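Local coordinates for protein alpha-galactosidase (Lactobacillus brevis, PDB 3MI6) that probably hydrolyses terminal, non-reducing alpha-D-galactose residues of alpha-D-galactosides, at residues 346-351 against 605-610. Residues are numbered along the deposited sequence; the frame is centred on the assembly and turned at random.
Sequences EAKLMT and ELDITK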
loop_
_atom_site.group_PDB
_atom_site.type_symbol
_atom_site.label_atom_id
_atom_site.label_comp_id
_atom_site.label_asym_id
_atom_site.label_seq_id
_atom_site.Cartn_x
_atom_site.Cartn_y
_atom_site.Cartn_z
ATOM N N GLU D 346 -39.100 -43.949 3.056
ATOM C CA GLU D 346 -38.147 -45.062 3.033
ATOM C C GLU D 346 -37.860 -45.600 1.629
ATOM O O GLU D 346 -36.701 -45.759 1.237
ATOM C CB GLU D 346 -38.603 -46.205 3.937
ATOM C CG GLU D 346 -37.861 -47.495 3.646
ATOM C CD GLU D 346 -37.578 -48.314 4.886
ATOM O OE1 GLU D 346 -38.296 -48.147 5.894
ATOM O OE2 GLU D 346 -36.633 -49.134 4.846
ATOM N N ALA D 347 -38.925 -45.880 0.887
ATOM C CA ALA D 347 -38.823 -46.425 -0.459
ATOM C C ALA D 347 -37.989 -45.541 -1.384
ATOM O O ALA D 347 -37.161 -46.038 -2.144
ATOM C CB ALA D 347 -40.206 -46.629 -1.037
ATOM N N LYS D 348 -38.221 -44.234 -1.332
ATOM C CA LYS D 348 -37.453 -43.301 -2.146
ATOM C C LYS D 348 -35.987 -43.348 -1.767
ATOM O O LYS D 348 -35.121 -43.276 -2.629
ATOM C CB LYS D 348 -37.978 -41.870 -1.997
ATOM C CG LYS D 348 -37.084 -40.793 -2.619
ATOM C CD LYS D 348 -36.968 -40.940 -4.124
ATOM C CE LYS D 348 -36.063 -39.862 -4.708
ATOM N NZ LYS D 348 -36.018 -39.860 -6.204
ATOM N N LEU D 349 -35.709 -43.469 -0.474
ATOM C CA LEU D 349 -34.327 -43.453 0.004
ATOM C C LEU D 349 -33.593 -44.746 -0.344
ATOM O O LEU D 349 -32.365 -44.767 -0.492
ATOM C CB LEU D 349 -34.256 -43.177 1.515
ATOM C CG LEU D 349 -34.371 -41.715 1.973
ATOM C CD1 LEU D 349 -34.174 -41.644 3.466
ATOM C CD2 LEU D 349 -33.376 -40.784 1.260
HETATM N N MSE D 350 -34.353 -45.824 -0.483
HETATM C CA MSE D 350 -33.771 -47.100 -0.846
HETATM C C MSE D 350 -33.207 -47.056 -2.269
HETATM O O MSE D 350 -32.142 -47.607 -2.546
HETATM C CB MSE D 350 -34.796 -48.222 -0.694
HETATM C CG MSE D 350 -34.146 -49.554 -0.415
HETATM SE SE MSE D 350 -32.985 -49.410 1.148
HETATM C CE MSE D 350 -34.353 -49.692 2.526
ATOM N N THR D 351 -33.924 -46.395 -3.169
ATOM C CA THR D 351 -33.417 -46.218 -4.517
ATOM C C THR D 351 -32.040 -45.557 -4.448
ATOM O O THR D 351 -31.134 -45.924 -5.193
ATOM C CB THR D 351 -34.387 -45.403 -5.421
ATOM O OG1 THR D 351 -34.423 -44.032 -5.003
ATOM C CG2 THR D 351 -35.794 -45.988 -5.379
ATOM N N GLU D 605 -23.915 -35.241 -1.971
ATOM C CA GLU D 605 -25.144 -34.687 -1.423
ATOM C C GLU D 605 -26.089 -34.331 -2.558
ATOM O O GLU D 605 -26.673 -33.246 -2.578
ATOM C CB GLU D 605 -24.832 -33.455 -0.563
ATOM C CG GLU D 605 -25.943 -33.092 0.422
ATOM C CD GLU D 605 -25.486 -32.127 1.519
ATOM O OE1 GLU D 605 -24.324 -32.224 1.979
ATOM O OE2 GLU D 605 -26.300 -31.277 1.933
ATOM N N LEU D 606 -26.212 -35.245 -3.519
ATOM C CA LEU D 606 -27.087 -35.027 -4.662
ATOM C C LEU D 606 -27.918 -36.253 -5.010
ATOM O O LEU D 606 -27.557 -37.377 -4.673
ATOM C CB LEU D 606 -26.309 -34.521 -5.881
ATOM C CG LEU D 606 -25.446 -35.357 -6.825
ATOM C CD1 LEU D 606 -24.719 -34.386 -7.723
ATOM C CD2 LEU D 606 -24.457 -36.197 -6.096
ATOM N N ASP D 607 -29.051 -36.021 -5.666
ATOM C CA ASP D 607 -29.944 -37.103 -6.026
ATOM C C ASP D 607 -29.367 -37.876 -7.197
ATOM O O ASP D 607 -29.666 -37.572 -8.349
ATOM C CB ASP D 607 -31.312 -36.554 -6.398
ATOM C CG ASP D 607 -32.353 -37.633 -6.474
ATOM O OD1 ASP D 607 -31.968 -38.815 -6.367
ATOM O OD2 ASP D 607 -33.551 -37.306 -6.621
ATOM N N ILE D 608 -28.537 -38.870 -6.903
ATOM C CA ILE D 608 -27.873 -39.647 -7.948
ATOM C C ILE D 608 -28.836 -40.556 -8.714
ATOM O O ILE D 608 -28.488 -41.071 -9.777
ATOM C CB ILE D 608 -26.704 -40.474 -7.390
ATOM C CG1 ILE D 608 -27.169 -41.349 -6.234
ATOM C CG2 ILE D 608 -25.596 -39.572 -6.915
ATOM C CD1 ILE D 608 -26.056 -42.120 -5.602
ATOM N N THR D 609 -30.045 -40.750 -8.183
ATOM C CA THR D 609 -31.098 -41.445 -8.921
ATOM C C THR D 609 -31.559 -40.632 -10.143
ATOM O O THR D 609 -32.143 -41.184 -11.072
ATOM C CB THR D 609 -32.320 -41.804 -8.020
ATOM O OG1 THR D 609 -33.258 -40.721 -7.997
ATOM C CG2 THR D 609 -31.882 -42.141 -6.599
ATOM N N LYS D 610 -31.279 -39.328 -10.136
ATOM C CA LYS D 610 -31.654 -38.409 -11.220
ATOM C C LYS D 610 -30.493 -38.053 -12.150
ATOM O O LYS D 610 -30.438 -36.945 -12.682
ATOM C CB LYS D 610 -32.220 -37.098 -10.649
ATOM C CG LYS D 610 -33.643 -37.165 -10.127
ATOM C CD LYS D 610 -34.213 -35.752 -9.922
ATOM C CE LYS D 610 -35.554 -35.759 -9.161
ATOM N NZ LYS D 610 -36.620 -36.593 -9.808
#
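Lys348 reaches from its helix to a pair of side chains, Asp607 and Thr609, and illustrates how one ammonium group can tie a helix to a loop at a protein surface. Its CG lies anti to the backbone N (chi1 170°), the chain bends once at chi2 (64°), and the rest runs out extended. NZ thereby arrives 3.6 Å from Asp607 OD2, a salt bridge in which lysine and aspartate meet head-on from their two backbones, and gives a weak hydrogen bond of 3.4 Å to Thr609 OG1. The two partner residues are themselves linked: the Thr609 hydroxyl donates to Asp607 OD1 over 2.8 Å, on the syn side but 34° out of the carboxylate plane, and Thr609 N adds a weak bond to the same oxygen. In the (beta/alpha)8 TIM barrel, the contact joins helix 346-358, which in sequence follows the first strand and precedes the second, to the loop after the last strand, 601-604, where the barrel closes. With an alanine at Asp607, the Lys348 ammonium would probably lose this countercharge and the Thr609 hydroxyl be freer to turn. Lys610 NZ, 4.9 Å from Lys348 NZ, probably adds some repulsion that the carboxylate may partly offset. One turn along the helix, Thr351 OG1 donates to Lys348 O (2.6 Å) while its oxygen rests against the Thr609 methyl CG2, the threonines lying roughly perpendicular.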